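PDB 3QD7: probable DNA endonuclease SmrA from Escherichia coli, which binds DNA and has DNA endonuclease activity, the chain here being a fragment of the protein that holds its Smr domain. Local coordinates for residues N8-T12 / R102-F107; P23-R28 / V110-T115; K38-Y44 / Y127-R131. All coordinates share one frame; numbering follows the deposited sequence.

Interaction 1. Residues N8-T12 / R102-F107; sequences NFLTT and RWLTEF
The C-terminal end of helix 92-105, in the Smr domain, receives the N-terminal arm of the chain, and T11 meets R102, W103 and E106 there. The carboxylate of E106 takes two bonds from this one residue. T11 OG1 donates to E106 OE2 at 2.8 Å, and it meets the syn lone pair of that oxygen. T11 N reaches E106 OE1 at 3.3 Å, also on the syn side. T11 O faces the helix too. W103 NE1 donates to T11 O at 2.9 Å, and the oxygen lies in the indole plane, although the N-H comes from above the carbonyl plane. R102 NH1 adds a weak bond to T11 O, while R102 NH2 forms a salt bridge with D16. With an alanine at E106, T11 OG1 and T11 N would probably lose these acceptors, and this part of the arm could shift on the helix.

The arm has no regular structure, but an Asx turn shapes it just ahead of T11: L10 N donates to N8 OD1 at 3.1 Å. L10 CB then lies over the five-membered ring of W103 in a CH-pi contact, 3.9 Å from its centroid. With CG between its backbone N and carbonyl carbon (chi1 49°), F9 sends its ring across to F107, edge toward face. The pair is offset, with planes at 68°. F9 CZ is 3.6 Å from F107 CD1.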
loop_
_atom_site.group_PDB
_atom_site.type_symbol
_atom_site.label_atom_id
_atom_site.label_comp_id
_atom_site.label_asym_id
_atom_site.label_seq_id
_atom_site.Cartn_x
_atom_site.Cartn_y
_atom_site.Cartn_z
ATOM N N ASN A 8 15.629 -2.610 5.164
ATOM C CA ASN A 8 14.615 -2.333 4.150
ATOM C C ASN A 8 14.746 -3.255 2.957
ATOM O O ASN A 8 15.524 -3.005 2.039
ATOM C CB ASN A 8 14.652 -0.855 3.704
ATOM C CG ASN A 8 13.378 -0.435 2.955
ATOM O OD1 ASN A 8 12.767 -1.246 2.258
ATOM N ND2 ASN A 8 12.978 0.834 3.105
ATOM N N PHE A 9 13.943 -4.312 2.970
ATOM C CA PHE A 9 13.972 -5.343 1.932
ATOM C C PHE A 9 13.144 -5.022 0.690
ATOM O O PHE A 9 13.127 -5.804 -0.267
ATOM C CB PHE A 9 13.535 -6.704 2.516
ATOM C CG PHE A 9 12.259 -6.650 3.318
ATOM C CD1 PHE A 9 12.302 -6.818 4.699
ATOM C CD2 PHE A 9 11.006 -6.450 2.684
ATOM C CE1 PHE A 9 11.124 -6.773 5.462
ATOM C CE2 PHE A 9 9.816 -6.411 3.434
ATOM C CZ PHE A 9 9.882 -6.559 4.838
ATOM N N LEU A 10 12.454 -3.891 0.690
ATOM C CA LEU A 10 11.674 -3.474 -0.489
ATOM C C LEU A 10 12.572 -3.304 -1.732
ATOM O O LEU A 10 13.633 -2.669 -1.667
ATOM C CB LEU A 10 10.892 -2.189 -0.182
ATOM C CG LEU A 10 9.953 -2.281 1.042
ATOM C CD1 LEU A 10 9.045 -1.104 1.127
ATOM C CD2 LEU A 10 9.100 -3.552 0.995
ATOM N N THR A 11 12.142 -3.864 -2.860
ATOM C CA THR A 11 13.011 -3.955 -4.036
ATOM C C THR A 11 12.584 -2.962 -5.109
ATOM O O THR A 11 11.410 -2.590 -5.203
ATOM C CB THR A 11 13.048 -5.404 -4.656
ATOM O OG1 THR A 11 11.752 -5.754 -5.145
ATOM C CG2 THR A 11 13.546 -6.466 -3.636
ATOM N N THR A 12 13.547 -2.530 -5.908
ATOM C CA THR A 12 13.264 -1.681 -7.047
ATOM C C THR A 12 13.766 -2.416 -8.275
ATOM O O THR A 12 14.326 -3.509 -8.169
ATOM C CB THR A 12 13.961 -0.309 -6.939
ATOM O OG1 THR A 12 15.372 -0.503 -6.878
ATOM C CG2 THR A 12 13.526 0.435 -5.698
ATOM N N ARG A 102 3.989 -3.616 -5.589
ATOM C CA ARG A 102 4.999 -4.636 -5.378
ATOM C C ARG A 102 5.423 -4.694 -3.917
ATOM O O ARG A 102 5.501 -5.773 -3.339
ATOM C CB ARG A 102 6.228 -4.325 -6.233
ATOM C CG ARG A 102 7.463 -5.093 -5.809
ATOM C CD ARG A 102 8.685 -4.507 -6.433
ATOM N NE ARG A 102 8.784 -4.904 -7.834
ATOM C CZ ARG A 102 9.878 -4.768 -8.568
ATOM N NH1 ARG A 102 10.974 -4.238 -8.027
ATOM N NH2 ARG A 102 9.873 -5.168 -9.833
ATOM N N TRP A 103 5.726 -3.537 -3.326
ATOM C CA TRP A 103 6.260 -3.503 -1.951
ATOM C C TRP A 103 5.356 -4.170 -0.929
ATOM O O TRP A 103 5.840 -4.845 -0.016
ATOM C CB TRP A 103 6.563 -2.068 -1.522
ATOM C CG TRP A 103 7.627 -1.409 -2.348
ATOM C CD1 TRP A 103 8.608 -2.019 -3.081
ATOM C CD2 TRP A 103 7.825 -0.002 -2.508
ATOM N NE1 TRP A 103 9.402 -1.070 -3.696
ATOM C CE2 TRP A 103 8.944 0.175 -3.352
ATOM C CE3 TRP A 103 7.189 1.119 -1.995
ATOM C CZ2 TRP A 103 9.422 1.439 -3.705
ATOM C CZ3 TRP A 103 7.661 2.368 -2.338
ATOM C CH2 TRP A 103 8.760 2.522 -3.201
ATOM N N LEU A 104 4.035 -4.003 -1.093
ATOM C CA LEU A 104 3.109 -4.565 -0.130
ATOM C C LEU A 104 3.133 -6.077 -0.164
ATOM O O LEU A 104 2.992 -6.699 0.881
ATOM C CB LEU A 104 1.683 -4.033 -0.304
ATOM C CG LEU A 104 1.482 -2.549 -0.033
ATOM C CD1 LEU A 104 0.064 -2.081 -0.425
ATOM C CD2 LEU A 104 1.814 -2.195 1.415
ATOM N N THR A 105 3.330 -6.677 -1.349
ATOM C CA THR A 105 3.384 -8.146 -1.444
ATOM C C THR A 105 4.654 -8.718 -0.782
ATOM O O THR A 105 4.714 -9.915 -0.476
ATOM C CB THR A 105 3.311 -8.670 -2.888
ATOM O OG1 THR A 105 4.521 -8.332 -3.570
ATOM C CG2 THR A 105 2.103 -8.082 -3.658
ATOM N N GLU A 106 5.654 -7.867 -0.555
ATOM C CA GLU A 106 6.937 -8.308 0.039
ATOM C C GLU A 106 6.940 -8.436 1.576
ATOM O O GLU A 106 7.865 -9.034 2.169
ATOM C CB GLU A 106 8.064 -7.395 -0.443
ATOM C CG GLU A 106 8.355 -7.647 -1.889
ATOM C CD GLU A 106 9.347 -6.690 -2.491
ATOM O OE1 GLU A 106 9.480 -5.566 -2.017
ATOM O OE2 GLU A 106 9.975 -7.053 -3.492
ATOM N N PHE A 107 5.917 -7.867 2.213
ATOM C CA PHE A 107 5.691 -8.064 3.623
ATOM C C PHE A 107 4.936 -9.372 3.860
ATOM O O PHE A 107 3.825 -9.587 3.346
ATOM C CB PHE A 107 4.889 -6.891 4.206
ATOM C CG PHE A 107 5.655 -5.587 4.252
ATOM C CD1 PHE A 107 6.568 -5.330 5.277
ATOM C CD2 PHE A 107 5.445 -4.604 3.284
ATOM C CE1 PHE A 107 7.276 -4.140 5.331
ATOM C CE2 PHE A 107 6.148 -3.393 3.336
ATOM C CZ PHE A 107 7.059 -3.156 4.362
#

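Interaction 2. Residues P23-R28 / V110-T115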
loop_
_atom_site.group_PDB
_atom_site.type_symbol
_atom_site.label_atom_id
_atom_site.label_comp_id
_atom_site.label_asym_id
_atom_site.label_seq_id
_atom_site.Cartn_x
_atom_site.Cartn_y
_atom_site.Cartn_z
ATOM N N PRO A 23 -6.949 -1.583 -11.630
ATOM C CA PRO A 23 -6.982 -1.230 -10.216
ATOM C C PRO A 23 -5.898 -1.989 -9.483
ATOM O O PRO A 23 -5.270 -2.884 -10.059
ATOM C CB PRO A 23 -8.343 -1.742 -9.761
ATOM C CG PRO A 23 -8.589 -2.932 -10.629
ATOM C CD PRO A 23 -8.023 -2.543 -11.972
ATOM N N LEU A 24 -5.672 -1.598 -8.238
ATOM C CA LEU A 24 -4.788 -2.305 -7.333
ATOM C C LEU A 24 -5.651 -3.347 -6.658
ATOM O O LEU A 24 -6.631 -2.997 -6.027
ATOM C CB LEU A 24 -4.175 -1.334 -6.297
ATOM C CG LEU A 24 -2.678 -1.082 -6.390
ATOM C CD1 LEU A 24 -2.201 -0.807 -7.820
ATOM C CD2 LEU A 24 -2.235 -0.002 -5.428
ATOM N N GLU A 25 -5.310 -4.618 -6.833
ATOM C CA GLU A 25 -5.948 -5.703 -6.113
ATOM C C GLU A 25 -4.970 -6.857 -5.895
ATOM O O GLU A 25 -4.203 -7.242 -6.805
ATOM C CB GLU A 25 -7.182 -6.187 -6.845
ATOM C CG GLU A 25 -8.410 -5.287 -6.711
ATOM C CD GLU A 25 -9.576 -5.802 -7.529
ATOM O OE1 GLU A 25 -9.356 -6.789 -8.276
ATOM O OE2 GLU A 25 -10.697 -5.233 -7.435
ATOM N N PHE A 26 -4.973 -7.391 -4.681
ATOM C CA PHE A 26 -4.057 -8.461 -4.310
ATOM C C PHE A 26 -4.686 -9.186 -3.152
ATOM O O PHE A 26 -5.196 -8.548 -2.229
ATOM C CB PHE A 26 -2.664 -7.905 -3.905
ATOM C CG PHE A 26 -1.743 -8.931 -3.306
ATOM C CD1 PHE A 26 -1.101 -9.867 -4.106
ATOM C CD2 PHE A 26 -1.505 -8.951 -1.950
ATOM C CE1 PHE A 26 -0.247 -10.851 -3.546
ATOM C CE2 PHE A 26 -0.659 -9.895 -1.381
ATOM C CZ PHE A 26 -0.029 -10.863 -2.194
ATOM N N ARG A 27 -4.636 -10.515 -3.196
ATOM C CA ARG A 27 -5.123 -11.334 -2.111
ATOM C C ARG A 27 -4.246 -12.584 -2.013
ATOM O O ARG A 27 -4.036 -13.276 -3.011
ATOM C CB ARG A 27 -6.594 -11.692 -2.354
ATOM C CG ARG A 27 -7.240 -12.559 -1.279
ATOM C CD ARG A 27 -8.652 -13.013 -1.710
ATOM N NE ARG A 27 -8.633 -13.708 -3.003
ATOM C CZ ARG A 27 -9.557 -13.569 -3.952
ATOM N NH1 ARG A 27 -10.583 -12.753 -3.765
ATOM N NH2 ARG A 27 -9.446 -14.243 -5.094
ATOM N N ARG A 28 -3.716 -12.851 -0.815
ATOM C CA ARG A 28 -2.953 -14.076 -0.595
ATOM C C ARG A 28 -3.891 -15.270 -0.539
ATOM O O ARG A 28 -5.049 -15.131 -0.154
ATOM C CB ARG A 28 -2.142 -14.008 0.698
ATOM C CG ARG A 28 -0.968 -13.058 0.572
ATOM C CD ARG A 28 0.227 -13.491 1.382
ATOM N NE ARG A 28 0.964 -12.303 1.775
ATOM C CZ ARG A 28 1.990 -11.802 1.103
ATOM N NH1 ARG A 28 2.438 -12.403 -0.000
ATOM N NH2 ARG A 28 2.569 -10.703 1.543
ATOM N N VAL A 110 1.200 -8.669 5.176
ATOM C CA VAL A 110 0.194 -8.092 4.298
ATOM C C VAL A 110 -0.665 -9.239 3.732
ATOM O O VAL A 110 -0.162 -10.128 3.045
ATOM C CB VAL A 110 0.855 -7.249 3.163
ATOM C CG1 VAL A 110 -0.097 -7.029 1.962
ATOM C CG2 VAL A 110 1.334 -5.928 3.704
ATOM N N GLN A 111 -1.956 -9.210 4.037
ATOM C CA GLN A 111 -2.891 -10.265 3.580
ATOM C C GLN A 111 -3.516 -9.946 2.223
ATOM O O GLN A 111 -3.760 -10.837 1.417
ATOM C CB GLN A 111 -4.016 -10.484 4.597
ATOM C CG GLN A 111 -3.567 -10.846 6.015
ATOM C CD GLN A 111 -4.637 -10.546 7.057
ATOM O OE1 GLN A 111 -5.002 -11.412 7.869
ATOM N NE2 GLN A 111 -5.151 -9.331 7.037
ATOM N N ALA A 112 -3.824 -8.668 2.001
ATOM C CA ALA A 112 -4.535 -8.244 0.823
ATOM C C ALA A 112 -4.435 -6.734 0.684
ATOM O O ALA A 112 -4.146 -6.035 1.647
ATOM C CB ALA A 112 -6.035 -8.667 0.933
ATOM N N TYR A 113 -4.709 -6.233 -0.512
ATOM C CA TYR A 113 -4.974 -4.828 -0.717
ATOM C C TYR A 113 -5.938 -4.655 -1.888
ATOM O O TYR A 113 -6.167 -5.598 -2.675
ATOM C CB TYR A 113 -3.688 -3.986 -0.889
ATOM C CG TYR A 113 -2.763 -4.379 -2.035
ATOM C CD1 TYR A 113 -3.071 -4.074 -3.335
ATOM C CD2 TYR A 113 -1.547 -5.023 -1.784
ATOM C CE1 TYR A 113 -2.235 -4.423 -4.369
ATOM C CE2 TYR A 113 -0.685 -5.365 -2.837
ATOM C CZ TYR A 113 -1.042 -5.064 -4.114
ATOM O OH TYR A 113 -0.221 -5.393 -5.152
ATOM N N CYS A 114 -6.512 -3.455 -1.985
ATOM C CA CYS A 114 -7.383 -3.093 -3.114
ATOM C C CYS A 114 -7.559 -1.575 -3.196
ATOM O O CYS A 114 -7.298 -0.861 -2.236
ATOM C CB CYS A 114 -8.739 -3.774 -3.004
ATOM S SG CYS A 114 -9.745 -3.082 -1.677
ATOM N N THR A 115 -8.014 -1.095 -4.348
ATOM C CA THR A 115 -8.217 0.339 -4.554
ATOM C C THR A 115 -9.243 0.836 -3.507
ATOM O O THR A 115 -10.173 0.118 -3.176
ATOM C CB THR A 115 -8.611 0.613 -6.038
ATOM O OG1 THR A 115 -7.562 0.153 -6.902
ATOM C CG2 THR A 115 -8.778 2.072 -6.298
#
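V110 opens strand 110-115, and its carbonyl oxygen is held by the side chain of R28. R28 NE donates to V110 O at 2.8 Å, nearly along the C=O axis, and R28 NH2 adds a weak bond to the same oxygen. R28 NH2 also bonds T105 O at the end of helix 92-105. Next, Q111 O accepts from R28 N at 3.0 Å, with an N-H...O angle of 170°.

A112 faces R27 in a non-hydrogen-bonded pair of this antiparallel ladder. Y113 and F26 form the hydrogen-bonded pair. F26 N donates to Y113 O, and Y113 N donates back to F26 O. Y113 CG sits between its own backbone N and carbonyl carbon (chi1 58°), which turns a face of the phenol ring to F26 CB. That carbon lies 3.4 Å from the ring centroid, a close CH-pi contact. The ring planes are near parallel, 27° apart, but slid so far that they barely overlap. L24 CG touches the same phenol at Y113 CE1, 3.9 Å away. L104 and T105 of helix 92-105 also pack against Y113.

C114 pairs with E25 in the second non-hydrogen-bonded site, and C114 CA makes a CA-H...O contact of 3.0 Å with L24 O. At T115 the hydroxyl joins in: L24 N donates to T115 OG1 at 2.9 Å, while T115 N returns a weak bond to L24 O.

Strand 25-27 is an outermost strand of the mixed sheet. Backbone and side-chain bonds together extend its pairing past the three bridged residue pairs. The R28 guanidinium meets both V110 O and T105 O, and so ties this edge strand to its neighbour and to helix 92-105.

Interaction 3. Residues K38-Y44 / Y127-R131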
loop_
_atom_site.group_PDB
_atom_site.type_symbol
_atom_site.label_atom_id
_atom_site.label_comp_id
_atom_site.label_asym_id
_atom_site.label_seq_id
_atom_site.Cartn_x
_atom_site.Cartn_y
_atom_site.Cartn_z
ATOM N N LYS A 38 -12.736 -6.789 5.935
ATOM C CA LYS A 38 -11.807 -5.931 6.666
ATOM C C LYS A 38 -11.337 -4.768 5.803
ATOM O O LYS A 38 -11.096 -3.672 6.311
ATOM C CB LYS A 38 -10.609 -6.773 7.142
ATOM C CG LYS A 38 -9.852 -6.211 8.315
ATOM C CD LYS A 38 -8.890 -7.241 8.882
ATOM C CE LYS A 38 -7.616 -7.304 8.082
ATOM N NZ LYS A 38 -6.452 -7.793 8.873
ATOM N N LEU A 39 -11.216 -5.002 4.497
ATOM C CA LEU A 39 -10.768 -3.977 3.562
ATOM C C LEU A 39 -11.838 -2.940 3.327
ATOM O O LEU A 39 -11.537 -1.743 3.271
ATOM C CB LEU A 39 -10.371 -4.580 2.212
ATOM C CG LEU A 39 -9.087 -5.399 2.059
ATOM C CD1 LEU A 39 -8.930 -5.941 0.637
ATOM C CD2 LEU A 39 -7.897 -4.564 2.425
ATOM N N ARG A 40 -13.081 -3.408 3.185
ATOM C CA ARG A 40 -14.226 -2.579 2.798
ATOM C C ARG A 40 -14.757 -1.768 3.978
ATOM O O ARG A 40 -14.856 -0.537 3.910
ATOM C CB ARG A 40 -15.353 -3.479 2.258
ATOM C CG ARG A 40 -16.116 -2.896 1.077
ATOM C CD ARG A 40 -17.536 -3.469 0.973
ATOM N NE ARG A 40 -18.356 -2.633 0.087
ATOM C CZ ARG A 40 -19.146 -1.636 0.491
ATOM N NH1 ARG A 40 -19.261 -1.333 1.786
ATOM N NH2 ARG A 40 -19.835 -0.941 -0.411
ATOM N N SER A 41 -15.074 -2.491 5.054
ATOM C CA SER A 41 -15.759 -1.987 6.242
ATOM C C SER A 41 -14.777 -1.723 7.398
ATOM O O SER A 41 -15.175 -1.613 8.564
ATOM C CB SER A 41 -16.847 -3.013 6.638
ATOM O OG SER A 41 -17.215 -2.930 8.014
ATOM N N GLY A 42 -13.489 -1.622 7.067
ATOM C CA GLY A 42 -12.472 -1.254 8.040
ATOM C C GLY A 42 -12.553 0.213 8.458
ATOM O O GLY A 42 -13.187 1.042 7.799
ATOM N N LYS A 43 -11.917 0.521 9.577
ATOM C CA LYS A 43 -11.859 1.863 10.105
ATOM C C LYS A 43 -10.523 2.447 9.662
ATOM O O LYS A 43 -9.484 1.828 9.887
ATOM C CB LYS A 43 -11.921 1.780 11.632
ATOM C CG LYS A 43 -12.589 2.950 12.316
ATOM C CD LYS A 43 -12.335 2.908 13.817
ATOM C CE LYS A 43 -12.448 4.313 14.417
ATOM N NZ LYS A 43 -11.470 4.486 15.544
ATOM N N TYR A 44 -10.531 3.616 9.019
ATOM C CA TYR A 44 -9.264 4.239 8.609
ATOM C C TYR A 44 -9.022 5.628 9.186
ATOM O O TYR A 44 -9.097 6.613 8.460
ATOM C CB TYR A 44 -9.121 4.276 7.092
ATOM C CG TYR A 44 -9.102 2.908 6.468
ATOM C CD1 TYR A 44 -7.892 2.260 6.184
ATOM C CD2 TYR A 44 -10.299 2.254 6.165
ATOM C CE1 TYR A 44 -7.876 1.005 5.591
ATOM C CE2 TYR A 44 -10.297 1.003 5.587
ATOM C CZ TYR A 44 -9.089 0.391 5.312
ATOM O OH TYR A 44 -9.130 -0.838 4.747
ATOM N N TYR A 127 -6.425 0.506 0.258
ATOM C CA TYR A 127 -6.656 -0.145 1.539
ATOM C C TYR A 127 -5.714 -1.300 1.598
ATOM O O TYR A 127 -5.539 -1.991 0.593
ATOM C CB TYR A 127 -8.058 -0.767 1.572
ATOM C CG TYR A 127 -9.178 0.221 1.572
ATOM C CD1 TYR A 127 -9.020 1.456 2.186
ATOM C CD2 TYR A 127 -10.413 -0.080 0.987
ATOM C CE1 TYR A 127 -10.030 2.371 2.221
ATOM C CE2 TYR A 127 -11.443 0.844 1.016
ATOM C CZ TYR A 127 -11.232 2.068 1.643
ATOM O OH TYR A 127 -12.208 3.013 1.707
ATOM N N VAL A 128 -5.169 -1.569 2.775
ATOM C CA VAL A 128 -4.282 -2.693 2.951
ATOM C C VAL A 128 -4.740 -3.484 4.190
ATOM O O VAL A 128 -4.962 -2.899 5.262
ATOM C CB VAL A 128 -2.791 -2.217 3.118
ATOM C CG1 VAL A 128 -1.819 -3.404 3.206
ATOM C CG2 VAL A 128 -2.385 -1.237 2.024
ATOM N N ALA A 129 -4.880 -4.805 4.042
ATOM C CA ALA A 129 -5.193 -5.666 5.184
ATOM C C ALA A 129 -3.899 -6.200 5.796
ATOM O O ALA A 129 -3.048 -6.738 5.091
ATOM C CB ALA A 129 -6.128 -6.813 4.787
ATOM N N LEU A 130 -3.782 -6.046 7.109
ATOM C CA LEU A 130 -2.589 -6.447 7.839
ATOM C C LEU A 130 -2.944 -7.569 8.823
ATOM O O LEU A 130 -3.960 -7.488 9.516
ATOM C CB LEU A 130 -2.020 -5.236 8.600
ATOM C CG LEU A 130 -0.907 -4.332 8.045
ATOM C CD1 LEU A 130 -0.775 -4.250 6.566
ATOM C CD2 LEU A 130 -1.025 -2.957 8.589
ATOM N N ARG A 131 -2.121 -8.610 8.868
ATOM C CA ARG A 131 -2.264 -9.720 9.843
ATOM C C ARG A 131 -2.005 -9.182 11.260
ATOM O O ARG A 131 -1.054 -8.434 11.481
ATOM C CB ARG A 131 -1.269 -10.823 9.497
ATOM C CG ARG A 131 -1.366 -12.103 10.289
ATOM C CD ARG A 131 0.039 -12.730 10.352
ATOM N NE ARG A 131 0.255 -13.656 9.252
ATOM C CZ ARG A 131 1.423 -13.939 8.681
ATOM N NH1 ARG A 131 2.556 -13.348 9.056
ATOM N NH2 ARG A 131 1.444 -14.818 7.692
#
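The short helix 37-40 and the loop after it pack on strand 125-130 of the mixed sheet in this alpha/beta Smr-domain fold, with Y44 and L39 meeting Y127 and A129. The aromatic contact is an offset stack. The rings of Y44 and Y127 have centroids 4.5 Å apart and planes at 18°. Y127 CD1 sits over the face of the Y44 ring, toward its rim, 3.3 Å from Y44 CZ. Y127 has CG beside its backbone N and anti to the carbonyl carbon (chi1 -68°), which lays the phenol against both Y44 and the end of the helix. H120 meets the Y44 ring edge-to-face and also takes part in a hydrogen bond with Y127 OH.

Much of the apolar contact comes from one methyl, L39 CD2. It wedges between Y127 CB and A129 CB, and lies 3.7 Å from A129 CB. Beyond these segments, L39 also packs on A112 and C114 of strand 110-115. The aliphatic part of K38 adds to this layer, with K38 CE 3.6 Å from A129 CB.

Polar contacts lie at two points. L39 O rests over a face of the Y127 ring and accepts a bond of 3.0 Å from Y44 OH, which ties the loop back to the helix. The K38 chain is extended at first and bends at chi3 (81°), carrying its ammonium to the end of the strand. There K38 NZ also bonds R77 O, and within the contact it donates to L130 O at 2.6 Å from above the carbonyl plane.

How the interactions relate
Interactions 2 and 3 share one sheet, with centres about 10 Å apart. Strands 110-115 and 125-130 are neighbours in it: A112 O and A129 N are 2.8 Å apart, and Q111 N and A129 O 2.9 Å, both probable hydrogen bonds. Interaction 1 lies about 14 Å from interaction 2, centre to centre. Helix 92-105 leads into strand 110-115, and the R28 bond to T105 O joins interaction 2 to interaction 1. Interactions 1 and 3 lie on opposite sides of the chain's centre, about 19 Å apart between centres. They still touch where L104 CD1 meets V128 CG2 at 3.6 Å. In each, a segment from the first 44 residues (8-12, 23-28, 38-44) meets one from residues 102-131.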